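Side-chain contacts in fructokinase (Vibrio cholerae serotype O1, PDB 5EYN), which catalyses the ATP-dependent phosphorylation of fructose, as a metal-binding sugar kinase of the PfkB (ribokinase-like) family: residues A[101-106]-A[260-265]; A[173-178]-A[184-189]; A[249-254]-A[287-292]. One frame throughout, in Å; residues are numbered along the deposited sequence.

Interaction 1. Residues A[101-106]-A[260-265]; sequences VVVDLD and DTTGAG. With ADP (adenosine-5'-diphosphate), chain E; BEF (beryllium trifluoride ion), chain D; FRU (beta-D-fructofuranose), chain B.
Leu105 lays its CD2 methyl against the carboxylate of Asp260, with CD2 3.7 Å from OD1 and the two side chains at about a right angle. Segment 260-265 is the DTTGAG part of the PfkB kinase signature, where the chain enters helix 264-278. Segment 101-106 leaves strand 99-103 of the small four-stranded sheet. Two residues earlier, Val103 points toward Thr262, with Val103 CG1 3.9 Å from Thr262 OG1. CG1 reaches that place because it stands anti to the backbone N (chi1 -179°).

Asp260 orders the signature loop from within. Its OD1 takes two bonds from Thr262. The backbone N comes from well above the carboxylate plane and makes an Asx turn, while Thr262 OG1 comes in on the syn lone pair of Asp260 OD1 at 2.7 Å. These bonds fix the hydroxyl that Val103 touches. The other oxygen, OD2, is bonded to the backbone N of Gly307.

Thr261 to Ala264 form a type II beta turn, and Gly263 is the N-cap of the helix. The helix start faces the ADP phosphates and the beryllium trifluoride, in keeping with an anion hole of this family. Val101 meets the fructose, with CG1 3.6 Å from O3. On the loop side, Gly263 N donates to F1 of the beryllium trifluoride at 2.7 Å, with an N-H...F angle of 134°.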
loop_
_atom_site.group_PDB
_atom_site.type_symbol
_atom_site.label_atom_id
_atom_site.label_comp_id
_atom_site.label_asym_id
_atom_site.label_seq_id
_atom_site.Cartn_x
_atom_site.Cartn_y
_atom_site.Cartn_z
ATOM N N VAL A 101 1.396 3.399 -4.683
ATOM C CA VAL A 101 0.819 3.196 -5.987
ATOM C C VAL A 101 1.558 2.065 -6.688
ATOM O O VAL A 101 2.788 2.028 -6.720
ATOM C CB VAL A 101 0.921 4.486 -6.811
ATOM C CG1 VAL A 101 0.492 4.262 -8.245
ATOM C CG2 VAL A 101 0.087 5.582 -6.170
ATOM N N VAL A 102 0.809 1.121 -7.237
ATOM C CA VAL A 102 1.390 0.021 -8.007
ATOM C C VAL A 102 1.290 0.357 -9.490
ATOM O O VAL A 102 0.225 0.701 -9.996
ATOM C CB VAL A 102 0.676 -1.305 -7.705
ATOM C CG1 VAL A 102 1.258 -2.437 -8.532
ATOM C CG2 VAL A 102 0.774 -1.619 -6.224
ATOM N N VAL A 103 2.422 0.307 -10.178
ATOM C CA VAL A 103 2.477 0.653 -11.598
ATOM C C VAL A 103 2.457 -0.583 -12.503
ATOM O O VAL A 103 3.158 -1.560 -12.239
ATOM C CB VAL A 103 3.741 1.481 -11.898
ATOM C CG1 VAL A 103 3.817 1.880 -13.366
ATOM C CG2 VAL A 103 3.810 2.717 -11.001
ATOM N N ASP A 104 1.659 -0.525 -13.569
ATOM C CA ASP A 104 1.653 -1.540 -14.636
ATOM C C ASP A 104 2.296 -0.925 -15.876
ATOM O O ASP A 104 1.730 -0.026 -16.494
ATOM C CB ASP A 104 0.205 -1.947 -14.935
ATOM C CG ASP A 104 0.091 -3.041 -15.986
ATOM O OD1 ASP A 104 -1.044 -3.523 -16.211
ATOM O OD2 ASP A 104 1.115 -3.430 -16.576
ATOM N N LEU A 105 3.489 -1.394 -16.228
ATOM C CA LEU A 105 4.240 -0.832 -17.339
ATOM C C LEU A 105 3.674 -1.187 -18.723
ATOM O O LEU A 105 4.106 -0.639 -19.725
ATOM C CB LEU A 105 5.686 -1.294 -17.245
ATOM C CG LEU A 105 6.425 -0.846 -15.989
ATOM C CD1 LEU A 105 7.743 -1.602 -15.860
ATOM C CD2 LEU A 105 6.657 0.657 -16.040
ATOM N N ASP A 106 2.676 -2.062 -18.778
ATOM C CA ASP A 106 2.025 -2.341 -20.054
ATOM C C ASP A 106 0.976 -1.280 -20.403
ATOM O O ASP A 106 0.461 -1.259 -21.521
ATOM C CB ASP A 106 1.401 -3.738 -20.051
ATOM C CG ASP A 106 2.440 -4.837 -20.154
ATOM O OD1 ASP A 106 3.601 -4.535 -20.501
ATOM O OD2 ASP A 106 2.099 -6.003 -19.890
ATOM N N ASP A 260 10.247 4.251 -19.573
ATOM C CA ASP A 260 9.171 4.363 -18.579
ATOM C C ASP A 260 8.537 5.733 -18.737
ATOM O O ASP A 260 9.201 6.761 -18.563
ATOM C CB ASP A 260 9.722 4.178 -17.167
ATOM C CG ASP A 260 8.664 4.298 -16.095
ATOM O OD1 ASP A 260 7.464 4.261 -16.437
ATOM O OD2 ASP A 260 9.033 4.418 -14.907
ATOM N N THR A 261 7.264 5.761 -19.102
ATOM C CA THR A 261 6.591 7.038 -19.275
ATOM C C THR A 261 6.095 7.633 -17.963
ATOM O O THR A 261 5.566 8.739 -17.970
ATOM C CB THR A 261 5.385 6.924 -20.231
ATOM O OG1 THR A 261 4.480 5.925 -19.747
ATOM C CG2 THR A 261 5.860 6.563 -21.627
ATOM N N THR A 262 6.224 6.910 -16.852
ATOM C CA THR A 262 5.682 7.385 -15.573
ATOM C C THR A 262 6.216 8.770 -15.264
ATOM O O THR A 262 7.429 8.970 -15.187
ATOM C CB THR A 262 6.093 6.456 -14.414
ATOM O OG1 THR A 262 5.615 5.127 -14.648
ATOM C CG2 THR A 262 5.518 6.925 -13.087
ATOM N N GLY A 263 5.319 9.724 -15.059
ATOM C CA GLY A 263 5.756 11.053 -14.703
ATOM C C GLY A 263 6.375 11.918 -15.802
ATOM O O GLY A 263 6.859 13.002 -15.488
ATOM N N ALA A 264 6.390 11.465 -17.061
ATOM C CA ALA A 264 6.907 12.301 -18.148
ATOM C C ALA A 264 6.190 13.654 -18.185
ATOM O O ALA A 264 6.775 14.705 -18.432
ATOM C CB ALA A 264 6.758 11.608 -19.489
ATOM N N GLY A 265 4.905 13.646 -17.880
ATOM C CA GLY A 265 4.104 14.859 -17.913
ATOM C C GLY A 265 4.531 15.799 -16.807
ATOM O O GLY A 265 4.455 17.009 -16.974
HETATM P PB ADP E . 3.188 11.278 -18.533
HETATM O O1B ADP E . 3.975 11.608 -17.292
HETATM O O2B ADP E . 1.704 11.396 -18.268
HETATM O O3B ADP E . 3.521 9.867 -18.950
HETATM P PA ADP E . 3.288 12.053 -21.208
HETATM O O1A ADP E . 3.767 10.632 -21.452
HETATM O O2A ADP E . 1.785 12.049 -21.365
HETATM O O3A ADP E . 3.613 12.297 -19.682
HETATM O "O5'" ADP E . 3.888 13.105 -22.257
HETATM C "C5'" ADP E . 4.218 14.394 -21.877
HETATM C "C4'" ADP E . 5.409 15.000 -22.580
HETATM O "O4'" ADP E . 6.521 14.139 -22.479
HETATM C "C3'" ADP E . 5.230 15.310 -24.024
HETATM O "O3'" ADP E . 4.615 16.550 -24.205
HETATM C "C2'" ADP E . 6.627 15.321 -24.497
HETATM O "O2'" ADP E . 7.303 16.472 -24.161
HETATM C "C1'" ADP E . 7.205 14.222 -23.699
HETATM N N9 ADP E . 7.148 12.935 -24.332
HETATM C C8 ADP E . 6.318 11.913 -24.055
HETATM N N7 ADP E . 6.594 10.878 -24.835
HETATM C C5 ADP E . 7.610 11.203 -25.635
HETATM C C6 ADP E . 8.331 10.557 -26.625
HETATM N N6 ADP E . 8.019 9.218 -27.013
HETATM N N1 ADP E . 9.320 11.204 -27.236
HETATM C C2 ADP E . 9.667 12.465 -26.919
HETATM N N3 ADP E . 8.990 13.133 -25.957
HETATM C C4 ADP E . 7.980 12.523 -25.321
HETATM BE BE BEF D . 2.493 11.676 -16.226
HETATM F F1 BEF D . 2.917 10.196 -16.304
HETATM F F2 BEF D . 3.418 12.539 -15.315
HETATM F F3 BEF D . 1.156 11.830 -15.532
HETATM C C1 FRU B . -0.127 10.291 -8.680
HETATM C C2 FRU B . 0.767 9.592 -9.696
HETATM C C3 FRU B . 2.031 8.945 -9.170
HETATM C C4 FRU B . 3.056 9.188 -10.229
HETATM C C5 FRU B . 2.565 10.453 -10.840
HETATM C C6 FRU B . 2.860 10.587 -12.313
HETATM O O1 FRU B . 0.497 11.418 -8.148
HETATM O O2 FRU B . -0.022 8.618 -10.310
HETATM O O3 FRU B . 1.748 7.607 -8.890
HETATM O O4 FRU B . 4.341 9.367 -9.738
HETATM O O5 FRU B . 1.167 10.551 -10.625
HETATM O O6 FRU B . 2.354 11.792 -12.834
#

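Interaction 2. Residues A[173-178]-A[184-189]; sequences PNLREE and QELQAT. With CA (calcium ion), chain C; FRU (beta-D-fructofuranose), chain B; BEF (beryllium trifluoride ion), chain D.
Leu175 and Glu177 both rest on Leu186, which splits its two methyls between them. CD2 of Leu186 meets CD2 of Leu175 at 4.0 Å, the side chains crossing at a slant. CD1 of Leu186 lies 3.9 Å from CA of Glu177, and CB and CG of Glu177 follow just beyond. Leu186 has CG anti to its backbone N (chi1 -176°), which carries the fork toward the loop. The contact is wholly apolar.

The residues between and beside these turn to the active site of this PfkB-family kinase. Asn174 OD1 binds the calcium ion at 2.3 Å, and four waters also coordinate the metal. Arg176 points its CB away from Leu186. Its chain bends at chi2, and its guanidinium serves both sugar and phosphate mimic. NE donates to fructose O2 at 3.0 Å, nearly straight at 172°. NH2 donates to fructose O5 and to F3 of the beryllium trifluoride, the latter at 3.1 Å.

Further bonds hold this group in place. NH1 donates to the backbone O of Leu175 at 2.9 Å, from above the carbonyl plane, and also to water 1 of the calcium shell. Asn174 ND2 is in turn bonded to Asp266 OD1.

The loop thus has a ligand side and a packing side. It follows strand 168-172 and leads to helix 186-194. Leu175 and Leu186 also touch Leu210 of helix 204-211, while Phe113 and Phe115 of strand 113-115 lie against Arg176.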
loop_
_atom_site.group_PDB
_atom_site.type_symbol
_atom_site.label_atom_id
_atom_site.label_comp_id
_atom_site.label_asym_id
_atom_site.label_seq_id
_atom_site.Cartn_x
_atom_site.Cartn_y
_atom_site.Cartn_z
ATOM N N PRO A 173 -4.435 18.858 -14.391
ATOM C CA PRO A 173 -5.429 17.936 -13.835
ATOM C C PRO A 173 -4.827 16.572 -13.458
ATOM O O PRO A 173 -5.066 16.101 -12.354
ATOM C CB PRO A 173 -6.480 17.874 -14.940
ATOM C CG PRO A 173 -6.466 19.284 -15.505
ATOM C CD PRO A 173 -4.999 19.699 -15.466
ATOM N N ASN A 174 -4.052 15.951 -14.329
ATOM C CA ASN A 174 -3.366 14.727 -13.949
ATOM C C ASN A 174 -4.368 13.750 -13.335
ATOM O O ASN A 174 -4.247 13.306 -12.191
ATOM C CB ASN A 174 -2.239 15.035 -12.960
ATOM C CG ASN A 174 -0.933 14.462 -13.376
ATOM O OD1 ASN A 174 -0.869 13.558 -14.218
ATOM N ND2 ASN A 174 0.133 15.021 -12.833
ATOM N N LEU A 175 -5.371 13.421 -14.123
ATOM C CA LEU A 175 -6.524 12.724 -13.602
ATOM C C LEU A 175 -6.235 11.318 -13.152
ATOM O O LEU A 175 -5.610 10.544 -13.870
ATOM C CB LEU A 175 -7.633 12.686 -14.641
ATOM C CG LEU A 175 -8.104 14.043 -15.142
ATOM C CD1 LEU A 175 -9.198 13.846 -16.196
ATOM C CD2 LEU A 175 -8.577 14.939 -13.994
ATOM N N ARG A 176 -6.710 10.996 -11.955
ATOM C CA ARG A 176 -6.639 9.663 -11.386
ATOM C C ARG A 176 -7.985 9.403 -10.710
ATOM O O ARG A 176 -8.156 9.622 -9.504
ATOM C CB ARG A 176 -5.490 9.565 -10.377
ATOM C CG ARG A 176 -4.122 10.025 -10.902
ATOM C CD ARG A 176 -3.496 9.062 -11.898
ATOM N NE ARG A 176 -2.144 9.516 -12.170
ATOM C CZ ARG A 176 -1.807 10.379 -13.116
ATOM N NH1 ARG A 176 -2.687 10.845 -13.978
ATOM N NH2 ARG A 176 -0.545 10.759 -13.223
ATOM N N GLU A 177 -8.954 8.962 -11.500
ATOM C CA GLU A 177 -10.347 8.930 -11.048
ATOM C C GLU A 177 -10.540 8.086 -9.808
ATOM O O GLU A 177 -11.364 8.425 -8.966
ATOM C CB GLU A 177 -11.261 8.397 -12.159
ATOM C CG GLU A 177 -12.747 8.451 -11.841
ATOM C CD GLU A 177 -13.574 7.922 -12.991
ATOM O OE1 GLU A 177 -13.468 6.715 -13.296
ATOM O OE2 GLU A 177 -14.305 8.720 -13.607
ATOM N N GLU A 178 -9.805 6.981 -9.682
ATOM C CA GLU A 178 -10.105 6.054 -8.592
ATOM C C GLU A 178 -9.829 6.641 -7.212
ATOM O O GLU A 178 -10.311 6.126 -6.208
ATOM C CB GLU A 178 -9.356 4.735 -8.739
ATOM C CG GLU A 178 -7.895 4.805 -8.287
ATOM C CD GLU A 178 -7.375 3.434 -7.850
ATOM O OE1 GLU A 178 -7.882 2.821 -6.861
ATOM O OE2 GLU A 178 -6.472 2.949 -8.511
ATOM N N GLN A 184 -18.249 11.200 -9.457
ATOM C CA GLN A 184 -19.164 12.072 -10.177
ATOM C C GLN A 184 -18.865 13.561 -9.931
ATOM O O GLN A 184 -19.372 14.419 -10.645
ATOM C CB GLN A 184 -20.618 11.735 -9.818
ATOM C CG GLN A 184 -21.079 12.209 -8.457
ATOM C CD GLN A 184 -20.640 11.331 -7.285
ATOM O OE1 GLN A 184 -19.953 10.290 -7.438
ATOM N NE2 GLN A 184 -21.049 11.751 -6.089
ATOM N N GLU A 185 -18.042 13.854 -8.923
ATOM C CA GLU A 185 -17.643 15.225 -8.609
ATOM C C GLU A 185 -16.382 15.652 -9.352
ATOM O O GLU A 185 -16.036 16.828 -9.357
ATOM C CB GLU A 185 -17.452 15.368 -7.097
ATOM C CG GLU A 185 -18.762 15.152 -6.337
ATOM C CD GLU A 185 -18.647 15.185 -4.828
ATOM O OE1 GLU A 185 -19.689 14.918 -4.169
ATOM O OE2 GLU A 185 -17.563 15.486 -4.289
ATOM N N LEU A 186 -15.698 14.713 -9.985
ATOM C CA LEU A 186 -14.413 15.020 -10.595
ATOM C C LEU A 186 -14.513 16.113 -11.649
ATOM O O LEU A 186 -13.759 17.086 -11.616
ATOM C CB LEU A 186 -13.821 13.753 -11.208
ATOM C CG LEU A 186 -12.416 13.857 -11.815
ATOM C CD1 LEU A 186 -11.700 12.501 -11.819
ATOM C CD2 LEU A 186 -12.490 14.380 -13.235
ATOM N N GLN A 187 -15.409 15.964 -12.612
ATOM C CA GLN A 187 -15.409 16.888 -13.735
ATOM C C GLN A 187 -15.616 18.321 -13.276
ATOM O O GLN A 187 -14.850 19.209 -13.624
ATOM C CB GLN A 187 -16.467 16.521 -14.764
ATOM C CG GLN A 187 -16.404 17.378 -16.029
ATOM C CD GLN A 187 -17.502 17.047 -17.009
ATOM O OE1 GLN A 187 -18.614 16.711 -16.615
ATOM N NE2 GLN A 187 -17.196 17.138 -18.295
ATOM N N ALA A 188 -16.646 18.548 -12.478
ATOM C CA ALA A 188 -16.961 19.898 -12.038
ATOM C C ALA A 188 -15.880 20.475 -11.135
ATOM O O ALA A 188 -15.569 21.661 -11.191
ATOM C CB ALA A 188 -18.289 19.912 -11.323
ATOM N N THR A 189 -15.336 19.652 -10.255
ATOM C CA THR A 189 -14.329 20.136 -9.311
ATOM C C THR A 189 -13.043 20.518 -10.051
ATOM O O THR A 189 -12.453 21.572 -9.818
ATOM C CB THR A 189 -14.030 19.076 -8.249
ATOM O OG1 THR A 189 -15.226 18.751 -7.534
ATOM C CG2 THR A 189 -12.999 19.559 -7.269
HETATM CA CA CA C . 0.000 13.493 -16.366
HETATM C C1 FRU B . -0.127 10.291 -8.680
HETATM C C2 FRU B . 0.767 9.592 -9.696
HETATM C C3 FRU B . 2.031 8.945 -9.170
HETATM C C4 FRU B . 3.056 9.188 -10.229
HETATM C C5 FRU B . 2.565 10.453 -10.840
HETATM C C6 FRU B . 2.860 10.587 -12.313
HETATM O O1 FRU B . 0.497 11.418 -8.148
HETATM O O2 FRU B . -0.022 8.618 -10.310
HETATM O O3 FRU B . 1.748 7.607 -8.890
HETATM O O4 FRU B . 4.341 9.367 -9.738
HETATM O O5 FRU B . 1.167 10.551 -10.625
HETATM O O6 FRU B . 2.354 11.792 -12.834
HETATM BE BE BEF D . 2.493 11.676 -16.226
HETATM F F1 BEF D . 2.917 10.196 -16.304
HETATM F F2 BEF D . 3.418 12.539 -15.315
HETATM F F3 BEF D . 1.156 11.830 -15.532
HETATM O O HOH W 1 -2.066 12.239 -16.615
HETATM O O HOH W 2 0.959 13.055 -18.552
HETATM O O HOH W 3 -1.382 15.450 -17.143
HETATM O O HOH W 4 1.494 15.239 -15.793
#

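Interaction 3. Residues A[249-254]-A[287-292]; sequences QIVSGK and TILDAV
Strand 249-251 and helix 287-292 pass 9.7 Å apart at their axes, with their directions 37° from parallel. Val251 and Val292 bring the backbones nearest. CG1 of Val292 sits 3.8 Å from CB of Val251, and it also touches Val251 CG1. The other methyl of Val251, CG2, turns to Leu289 and meets CD2 at 3.9 Å. Val251 thus divides its branches between two residues one helix turn apart.

Gln249 extends the contact along the strand. Its chain runs extended from a CG anti to the backbone N (chi1 -174°) and brings the flat amide up to the end of Leu289. The two methyls of the leucine lie at similar distances from CD, OE1 and NE2. Leu289 CD1 lies 3.8 Å from both OE1 and NE2 of Gln249, so neither end of the amide is favoured. The two side chains cross at about a right angle.

Beyond the pair, Val292 also touches Leu272 of helix 264-278, and Val251 O accepts a bond from Asn296 ND2. Lys254, past the strand end, touches the ADP. This is helix-on-sheet packing at the edge of the large sheet of the ribokinase-like alpha/beta fold, beside the nucleotide site.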
loop_
_atom_site.group_PDB
_atom_site.type_symbol
_atom_site.label_atom_id
_atom_site.label_comp_id
_atom_site.label_asym_id
_atom_site.label_seq_id
_atom_site.Cartn_x
_atom_site.Cartn_y
_atom_site.Cartn_z
ATOM N N GLN A 249 0.071 27.102 -31.410
ATOM C CA GLN A 249 1.291 26.683 -32.047
ATOM C C GLN A 249 1.749 25.352 -31.485
ATOM O O GLN A 249 1.759 25.162 -30.276
ATOM C CB GLN A 249 2.342 27.730 -31.755
ATOM C CG GLN A 249 3.623 27.529 -32.446
ATOM C CD GLN A 249 4.506 28.723 -32.240
ATOM O OE1 GLN A 249 4.017 29.824 -31.966
ATOM N NE2 GLN A 249 5.813 28.520 -32.336
ATOM N N ILE A 250 2.121 24.432 -32.366
ATOM C CA ILE A 250 2.709 23.175 -31.940
ATOM C C ILE A 250 4.204 23.353 -31.787
ATOM O O ILE A 250 4.876 23.880 -32.670
ATOM C CB ILE A 250 2.414 22.036 -32.915
ATOM C CG1 ILE A 250 0.917 21.729 -32.929
ATOM C CG2 ILE A 250 3.197 20.805 -32.507
ATOM C CD1 ILE A 250 0.514 20.691 -33.950
ATOM N N VAL A 251 4.705 22.920 -30.642
ATOM C CA VAL A 251 6.116 22.970 -30.328
ATOM C C VAL A 251 6.558 21.536 -30.090
ATOM O O VAL A 251 6.018 20.829 -29.225
ATOM C CB VAL A 251 6.358 23.817 -29.069
ATOM C CG1 VAL A 251 7.831 23.845 -28.715
ATOM C CG2 VAL A 251 5.821 25.223 -29.267
ATOM N N SER A 252 7.507 21.079 -30.889
ATOM C CA SER A 252 7.956 19.704 -30.781
ATOM C C SER A 252 9.460 19.642 -30.797
ATOM O O SER A 252 10.124 20.485 -31.404
ATOM C CB SER A 252 7.402 18.868 -31.928
ATOM O OG SER A 252 7.844 19.370 -33.171
ATOM N N GLY A 253 9.989 18.615 -30.141
ATOM C CA GLY A 253 11.411 18.345 -30.148
ATOM C C GLY A 253 11.656 16.940 -30.651
ATOM O O GLY A 253 10.840 16.375 -31.376
ATOM N N LYS A 254 12.777 16.360 -30.261
ATOM C CA LYS A 254 13.115 15.032 -30.753
ATOM C C LYS A 254 12.359 13.937 -30.009
ATOM O O LYS A 254 12.283 13.923 -28.774
ATOM C CB LYS A 254 14.628 14.792 -30.722
ATOM C CG LYS A 254 15.278 14.946 -29.365
ATOM C CD LYS A 254 16.807 14.939 -29.460
ATOM C CE LYS A 254 17.355 16.085 -30.305
ATOM N NZ LYS A 254 18.846 16.035 -30.405
ATOM N N THR A 287 9.276 33.850 -24.159
ATOM C CA THR A 287 9.561 33.157 -22.914
ATOM C C THR A 287 8.741 31.869 -22.829
ATOM O O THR A 287 9.246 30.820 -22.454
ATOM C CB THR A 287 9.230 34.061 -21.711
ATOM O OG1 THR A 287 10.090 35.200 -21.730
ATOM C CG2 THR A 287 9.406 33.328 -20.389
ATOM N N ILE A 288 7.459 31.957 -23.147
ATOM C CA ILE A 288 6.597 30.788 -23.086
ATOM C C ILE A 288 7.072 29.712 -24.063
ATOM O O ILE A 288 7.150 28.534 -23.709
ATOM C CB ILE A 288 5.151 31.189 -23.366
ATOM C CG1 ILE A 288 4.612 31.957 -22.162
ATOM C CG2 ILE A 288 4.288 29.977 -23.688
ATOM C CD1 ILE A 288 3.271 32.591 -22.399
ATOM N N LEU A 289 7.364 30.094 -25.299
ATOM C CA LEU A 289 7.724 29.075 -26.282
ATOM C C LEU A 289 9.046 28.402 -25.927
ATOM O O LEU A 289 9.207 27.197 -26.117
ATOM C CB LEU A 289 7.787 29.682 -27.680
ATOM C CG LEU A 289 6.446 30.152 -28.243
ATOM C CD1 LEU A 289 6.693 30.899 -29.535
ATOM C CD2 LEU A 289 5.494 28.992 -28.481
ATOM N N ASP A 290 9.994 29.180 -25.417
ATOM C CA ASP A 290 11.250 28.617 -24.919
ATOM C C ASP A 290 11.008 27.695 -23.715
ATOM O O ASP A 290 11.634 26.635 -23.596
ATOM C CB ASP A 290 12.208 29.753 -24.536
ATOM C CG ASP A 290 13.454 29.253 -23.844
ATOM O OD1 ASP A 290 14.402 28.881 -24.552
ATOM O OD2 ASP A 290 13.494 29.226 -22.600
ATOM N N ALA A 291 10.105 28.084 -22.822
ATOM C CA ALA A 291 9.801 27.250 -21.657
ATOM C C ALA A 291 9.220 25.912 -22.081
ATOM O O ALA A 291 9.531 24.886 -21.479
ATOM C CB ALA A 291 8.850 27.961 -20.707
ATOM N N VAL A 292 8.415 25.919 -23.140
ATOM C CA VAL A 292 7.833 24.688 -23.673
ATOM C C VAL A 292 8.899 23.836 -24.370
ATOM O O VAL A 292 8.849 22.611 -24.313
ATOM C CB VAL A 292 6.646 24.982 -24.610
ATOM C CG1 VAL A 292 6.113 23.722 -25.272
ATOM C CG2 VAL A 292 5.527 25.635 -23.824
#

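In the fold
From the N terminus, the chain first reaches 101-106, at the end of strand 99-103 in the small sheet. Interaction 1 closes only at 260-265, so it spans a long loop. Interaction 2 opens and closes within that span, as a short local closure between strand 168-172 and helix 186-194. Interaction 3 opens at 249-254, before interaction 1 has closed, and ends at 287-292; the two therefore cross. Interactions 1 and 2 do not touch, their nearest atoms about 6 Å apart, but both reach the fructose and the beryllium trifluoride. Interaction 1 ties the small sheet to the loop that leads into helix 264-278, and interaction 3 packs helix 285-302 on edge strand 247-251.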